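Local coordinates for protein haloacid dehalogenase-like hydrolase (Salmonella enterica subsp. enterica serovar Typhi, PDB 4EZE) that probably hydrolyses O-phosphoserine to serine and phosphate, the last step of serine biosynthesis, as a magnesium-dependent phosphatase of the HAD superfamily, at residues I110-M115 with I265-D270; T198-G203 with Y216-A221. All coordinates share one frame; numbering follows the deposited sequence.

Interaction 1 of 2, residues I110-M115 with I265-D270; sequences IIAFDM and IIACGD. With NA (sodium ion), chain D.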
loop_
_atom_site.group_PDB
_atom_site.type_symbol
_atom_site.label_atom_id
_atom_site.label_comp_id
_atom_site.label_asym_id
_atom_site.label_seq_id
_atom_site.Cartn_x
_atom_site.Cartn_y
_atom_site.Cartn_z
ATOM N N ILE A 110 -12.176 5.313 -3.723
ATOM C CA ILE A 110 -11.646 3.969 -3.709
ATOM C C ILE A 110 -10.337 3.954 -2.936
ATOM O O ILE A 110 -9.551 4.879 -3.030
ATOM C CB ILE A 110 -11.275 3.491 -5.114
ATOM C CG1 ILE A 110 -12.414 3.736 -6.085
ATOM C CG2 ILE A 110 -10.909 2.012 -5.074
ATOM C CD1 ILE A 110 -11.978 3.659 -7.530
ATOM N N ILE A 111 -10.090 2.886 -2.199
ATOM C CA ILE A 111 -8.761 2.656 -1.686
ATOM C C ILE A 111 -8.340 1.331 -2.249
ATOM O O ILE A 111 -8.966 0.315 -1.935
ATOM C CB ILE A 111 -8.752 2.572 -0.155
ATOM C CG1 ILE A 111 -9.458 3.775 0.449
ATOM C CG2 ILE A 111 -7.329 2.538 0.379
ATOM C CD1 ILE A 111 -8.951 4.105 1.835
ATOM N N ALA A 112 -7.306 1.345 -3.097
ATOM C CA ALA A 112 -6.760 0.127 -3.693
ATOM C C ALA A 112 -5.495 -0.299 -2.934
ATOM O O ALA A 112 -4.677 0.550 -2.547
ATOM C CB ALA A 112 -6.417 0.372 -5.158
ATOM N N PHE A 113 -5.329 -1.607 -2.745
ATOM C CA PHE A 113 -4.110 -2.168 -2.130
ATOM C C PHE A 113 -3.419 -3.170 -3.049
ATOM O O PHE A 113 -4.065 -4.043 -3.597
ATOM C CB PHE A 113 -4.462 -2.939 -0.871
ATOM C CG PHE A 113 -5.041 -2.107 0.228
ATOM C CD1 PHE A 113 -4.213 -1.506 1.163
ATOM C CD2 PHE A 113 -6.417 -1.963 0.349
ATOM C CE1 PHE A 113 -4.746 -0.761 2.197
ATOM C CE2 PHE A 113 -6.959 -1.220 1.377
ATOM C CZ PHE A 113 -6.120 -0.619 2.311
ATOM N N ASP A 114 -2.105 -3.065 -3.209
ATOM C CA ASP A 114 -1.351 -4.160 -3.804
ATOM C C ASP A 114 -1.521 -5.329 -2.821
ATOM O O ASP A 114 -1.892 -5.106 -1.667
ATOM C CB ASP A 114 0.132 -3.765 -3.917
ATOM C CG ASP A 114 0.971 -4.801 -4.669
ATOM O OD1 ASP A 114 0.384 -5.723 -5.257
ATOM O OD2 ASP A 114 2.219 -4.687 -4.685
ATOM N N MET A 115 -1.232 -6.557 -3.246
ATOM C CA MET A 115 -1.369 -7.697 -2.334
ATOM C C MET A 115 -0.061 -7.993 -1.600
ATOM O O MET A 115 0.068 -7.707 -0.404
ATOM C CB MET A 115 -1.882 -8.950 -3.064
ATOM C CG MET A 115 -1.782 -10.236 -2.236
ATOM S SD MET A 115 -2.821 -11.556 -2.936
ATOM C CE MET A 115 -2.042 -11.835 -4.534
ATOM N N ILE A 265 -9.187 8.855 -5.220
ATOM C CA ILE A 265 -8.565 7.532 -5.294
ATOM C C ILE A 265 -7.330 7.456 -4.399
ATOM O O ILE A 265 -6.347 8.172 -4.607
ATOM C CB ILE A 265 -8.141 7.222 -6.724
ATOM C CG1 ILE A 265 -9.355 7.212 -7.643
ATOM C CG2 ILE A 265 -7.422 5.876 -6.815
ATOM C CD1 ILE A 265 -8.984 6.964 -9.088
ATOM N N ILE A 266 -7.394 6.592 -3.399
ATOM C CA ILE A 266 -6.222 6.232 -2.606
ATOM C C ILE A 266 -5.714 4.825 -3.038
ATOM O O ILE A 266 -6.497 3.869 -3.118
ATOM C CB ILE A 266 -6.589 6.226 -1.120
ATOM C CG1 ILE A 266 -6.988 7.624 -0.642
ATOM C CG2 ILE A 266 -5.465 5.661 -0.274
ATOM C CD1 ILE A 266 -7.759 7.570 0.660
ATOM N N ALA A 267 -4.414 4.715 -3.328
ATOM C CA ALA A 267 -3.744 3.443 -3.657
ATOM C C ALA A 267 -2.522 3.269 -2.760
ATOM O O ALA A 267 -1.820 4.236 -2.487
ATOM C CB ALA A 267 -3.310 3.433 -5.110
ATOM N N CYS A 268 -2.277 2.045 -2.299
ATOM C CA CYS A 268 -1.166 1.748 -1.377
ATOM C C CYS A 268 -0.320 0.628 -1.970
ATOM O O CYS A 268 -0.861 -0.341 -2.486
ATOM C CB CYS A 268 -1.698 1.208 -0.054
ATOM S SG CYS A 268 -2.944 2.223 0.761
ATOM N N GLY A 269 1.000 0.734 -1.882
ATOM C CA GLY A 269 1.879 -0.303 -2.427
ATOM C C GLY A 269 3.276 -0.157 -1.858
ATOM O O GLY A 269 3.593 0.860 -1.237
ATOM N N ASP A 270 4.105 -1.169 -2.083
ATOM C CA ASP A 270 5.465 -1.201 -1.583
ATOM C C ASP A 270 6.535 -1.237 -2.696
ATOM O O ASP A 270 7.682 -0.836 -2.457
ATOM C CB ASP A 270 5.671 -2.473 -0.785
ATOM C CG ASP A 270 5.624 -3.700 -1.672
ATOM O OD1 ASP A 270 4.549 -3.956 -2.264
ATOM O OD2 ASP A 270 6.663 -4.377 -1.806
HETATM NA NA NA D . 3.875 -5.761 -3.615
HETATM O O HOH W 1 5.119 -5.147 -5.215
HETATM O O HOH W 2 5.898 -7.266 -3.692
#
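Ile110 to Phe113 and Ile265 to Gly269 run side by side as parallel strands, 14° apart in direction, joined by backbone hydrogen bonds from Ile266 N to Ile110 O, Ala112 N to Ile266 O and Cys268 N to Ala112 O, with a fourth from Asp114 N, just past the strand end, to Cys268 O. These are the two central strands of the Rossmann-like HAD core, and both lead out at the metal site. One face of the pair carries Ile111, Phe113, Ile266 and Cys268. Ile111 and Ile266 lie alongside each other, pointing the same way, with their CG2 methyls 3.7 Å apart and their CD1 ends nearly as close. Further along, Cys268 SG sits 3.8 Å from Phe113 CE1, meeting the ring obliquely in a sulfur-aromatic contact; Phe119 and Phe306 pack against the same ring edge-to-face. The other face bears Ile110, Ala112, Ile265 and the small Ala267, and helix 244-258 covers the first three of these.

Beyond the last bond the chains part, and a sodium ion bridges them. Asp114, the predicted nucleophile, extends with CG anti to its own N (chi1 -174°) and gives OD2 to the ion at 2.2 Å. Asp270 OD1 binds it at 2.4 Å, the two carboxylate planes being only 20° apart. Two waters and the carbonyl oxygen of Asp116 are its other ligands; the sodium probably occupies the place of the magnesium cofactor. The other oxygen of Asp114 takes a bent bond from the next residue: Met115 N donates to Asp114 OD1 at 2.7 Å, from above the carboxylate plane.

Interaction 2 of 2, residues T198-G203 with Y216-A221; sequences TAIISG and YQLDYA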
loop_
_atom_site.group_PDB
_atom_site.type_symbol
_atom_site.label_atom_id
_atom_site.label_comp_id
_atom_site.label_asym_id
_atom_site.label_seq_id
_atom_site.Cartn_x
_atom_site.Cartn_y
_atom_site.Cartn_z
ATOM N N THR A 198 -13.193 -0.633 -1.282
ATOM C CA THR A 198 -11.875 -1.267 -1.185
ATOM C C THR A 198 -11.594 -2.180 -2.375
ATOM O O THR A 198 -12.483 -2.868 -2.866
ATOM C CB THR A 198 -11.759 -2.136 0.072
ATOM O OG1 THR A 198 -12.753 -3.164 0.023
ATOM C CG2 THR A 198 -11.958 -1.314 1.328
ATOM N N ALA A 199 -10.344 -2.200 -2.817
ATOM C CA ALA A 199 -9.911 -3.062 -3.903
ATOM C C ALA A 199 -8.530 -3.650 -3.604
ATOM O O ALA A 199 -7.688 -2.994 -2.991
ATOM C CB ALA A 199 -9.855 -2.273 -5.202
ATOM N N ILE A 200 -8.314 -4.891 -4.026
ATOM C CA ILE A 200 -6.967 -5.388 -4.212
ATOM C C ILE A 200 -6.648 -5.362 -5.687
ATOM O O ILE A 200 -7.441 -5.833 -6.498
ATOM C CB ILE A 200 -6.785 -6.815 -3.676
ATOM C CG1 ILE A 200 -6.662 -6.753 -2.160
ATOM C CG2 ILE A 200 -5.533 -7.459 -4.262
ATOM C CD1 ILE A 200 -6.251 -8.068 -1.570
ATOM N N ILE A 201 -5.491 -4.798 -6.033
ATOM C CA ILE A 201 -5.008 -4.826 -7.412
ATOM C C ILE A 201 -3.558 -5.274 -7.389
ATOM O O ILE A 201 -2.723 -4.612 -6.770
ATOM C CB ILE A 201 -5.120 -3.452 -8.090
ATOM C CG1 ILE A 201 -6.573 -2.957 -8.055
ATOM C CG2 ILE A 201 -4.659 -3.554 -9.532
ATOM C CD1 ILE A 201 -6.784 -1.601 -8.732
ATOM N N SER A 202 -3.262 -6.394 -8.054
ATOM C CA SER A 202 -2.014 -7.115 -7.842
ATOM C C SER A 202 -1.566 -7.975 -9.041
ATOM O O SER A 202 -2.407 -8.504 -9.785
ATOM C CB SER A 202 -2.208 -8.067 -6.652
ATOM O OG SER A 202 -1.229 -9.100 -6.662
ATOM N N GLY A 203 -0.245 -8.137 -9.179
ATOM C CA GLY A 203 0.367 -9.051 -10.161
ATOM C C GLY A 203 0.395 -10.506 -9.715
ATOM O O GLY A 203 0.986 -11.349 -10.383
ATOM N N TYR A 216 -12.217 -11.063 3.592
ATOM C CA TYR A 216 -12.242 -9.790 4.309
ATOM C C TYR A 216 -13.246 -8.836 3.736
ATOM O O TYR A 216 -13.193 -7.650 4.025
ATOM C CB TYR A 216 -10.875 -9.111 4.294
ATOM C CG TYR A 216 -9.821 -9.910 4.984
ATOM C CD1 TYR A 216 -9.769 -9.968 6.359
ATOM C CD2 TYR A 216 -8.886 -10.625 4.271
ATOM C CE1 TYR A 216 -8.818 -10.727 7.007
ATOM C CE2 TYR A 216 -7.924 -11.380 4.918
ATOM C CZ TYR A 216 -7.894 -11.417 6.295
ATOM O OH TYR A 216 -6.933 -12.155 6.973
ATOM N N GLN A 217 -14.147 -9.341 2.902
ATOM C CA GLN A 217 -15.279 -8.532 2.472
ATOM C C GLN A 217 -14.874 -7.372 1.579
ATOM O O GLN A 217 -15.605 -6.401 1.500
ATOM C CB GLN A 217 -16.007 -7.947 3.694
ATOM C CG GLN A 217 -16.604 -8.968 4.650
ATOM C CD GLN A 217 -17.610 -9.865 3.964
ATOM O OE1 GLN A 217 -18.806 -9.804 4.248
ATOM N NE2 GLN A 217 -17.133 -10.689 3.038
ATOM N N LEU A 218 -13.720 -7.452 0.920
ATOM C CA LEU A 218 -13.291 -6.363 0.043
ATOM C C LEU A 218 -14.293 -6.239 -1.092
ATOM O O LEU A 218 -14.919 -7.221 -1.471
ATOM C CB LEU A 218 -11.871 -6.601 -0.494
ATOM C CG LEU A 218 -10.844 -6.882 0.599
ATOM C CD1 LEU A 218 -9.434 -6.983 0.040
ATOM C CD2 LEU A 218 -10.941 -5.777 1.641
ATOM N N ASP A 219 -14.459 -5.034 -1.629
ATOM C CA ASP A 219 -15.460 -4.820 -2.673
ATOM C C ASP A 219 -14.976 -5.387 -3.992
ATOM O O ASP A 219 -15.738 -6.037 -4.705
ATOM C CB ASP A 219 -15.790 -3.337 -2.830
ATOM C CG ASP A 219 -16.193 -2.693 -1.523
ATOM O OD1 ASP A 219 -17.182 -3.133 -0.898
ATOM O OD2 ASP A 219 -15.512 -1.748 -1.111
ATOM N N TYR A 220 -13.702 -5.154 -4.303
ATOM C CA TYR A 220 -13.117 -5.623 -5.566
ATOM C C TYR A 220 -11.774 -6.298 -5.371
ATOM O O TYR A 220 -11.118 -6.144 -4.335
ATOM C CB TYR A 220 -12.962 -4.454 -6.550
ATOM C CG TYR A 220 -14.271 -3.751 -6.803
ATOM C CD1 TYR A 220 -15.124 -4.189 -7.801
ATOM C CD2 TYR A 220 -14.675 -2.677 -6.010
ATOM C CE1 TYR A 220 -16.338 -3.571 -8.023
ATOM C CE2 TYR A 220 -15.887 -2.048 -6.226
ATOM C CZ TYR A 220 -16.714 -2.505 -7.236
ATOM O OH TYR A 220 -17.922 -1.906 -7.473
ATOM N N ALA A 221 -11.354 -7.020 -6.400
ATOM C CA ALA A 221 -10.136 -7.795 -6.347
ATOM C C ALA A 221 -9.793 -8.185 -7.783
ATOM O O ALA A 221 -10.633 -8.684 -8.501
ATOM C CB ALA A 221 -10.332 -9.024 -5.468
#
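Thr198 and Asp219 grip each other through backbone and side chain at once. Asp219 OD2 accepts from Thr198 N at 2.6 Å through its anti lone pair, while in the return direction Asp219 N reaches Thr198 OG1 at 3.0 Å. The threonine hydroxyl can take this bond because chi1 of 60° sets OG1 between its backbone N and carbonyl carbon, on the side where 216-221 passes. Thr198 O accepts from Tyr220 N at 3.0 Å, in the carbonyl plane, and more weakly from Asp219 N. The Tyr220 ring brings its edge near the same oxygen.

From here the chains pair as parallel strands. Ile200 N bonds to Tyr220 O at 3.1 Å, from well above the carbonyl plane, and Ala221 CA draws up to Ile200 O in a CA-H...O contact. The pairing closes a beta-alpha-beta crossover, strand 197-202, helix 206-216 and strand 220-224, at one edge of the parallel HAD sheet. On one face Ala199 CB rests 4.0 Å from Tyr220 CB; on the other, the Leu218 and Ile200 side chains cross obliquely, with Leu218 CD1 3.5 Å from Ile200 CG1 and close to its CD1. The other methyl of Leu218, CD2, lies beside Thr198 OG1, so its two methyls reach Thr198 and Ile200, on either side of Ala199 in sequence.

Farther out, helix 115-119 meets both Ile200 and Leu218 through Phe119, and Leu254 and Leu258 of helix 244-258 touch the Tyr220 side chain. At the end of helix 206-216, Gln217 takes positive phi in a Schellman motif that turns the chain into Leu218, and Lys213 NZ bonds back to Asp219 O.

Interactions 1 and 2 belong to one parallel sheet, where strands 197-202 and 110-113 are neighbours; their centres lie about 9 Å apart. Backbone bonds join them first: Phe113 N is 2.7 Å from Ala199 O and Phe113 O 2.9 Å from Ile201 N, both probable hydrogen bonds. Along the chain, interaction 2 is nested within the loop that interaction 1 closes. At the catalytic end, Met115 CE packs 3.6 Å from Ser202 OG, so the residue after the predicted nucleophile rests on strand 197-202. The side chain of Ile200 lies about 6 Å from that of Asp114 and about 10 Å from the sodium ion: interaction 1 supplies two carboxylate ligands of the ion, interaction 2 a flanking edge of the sheet.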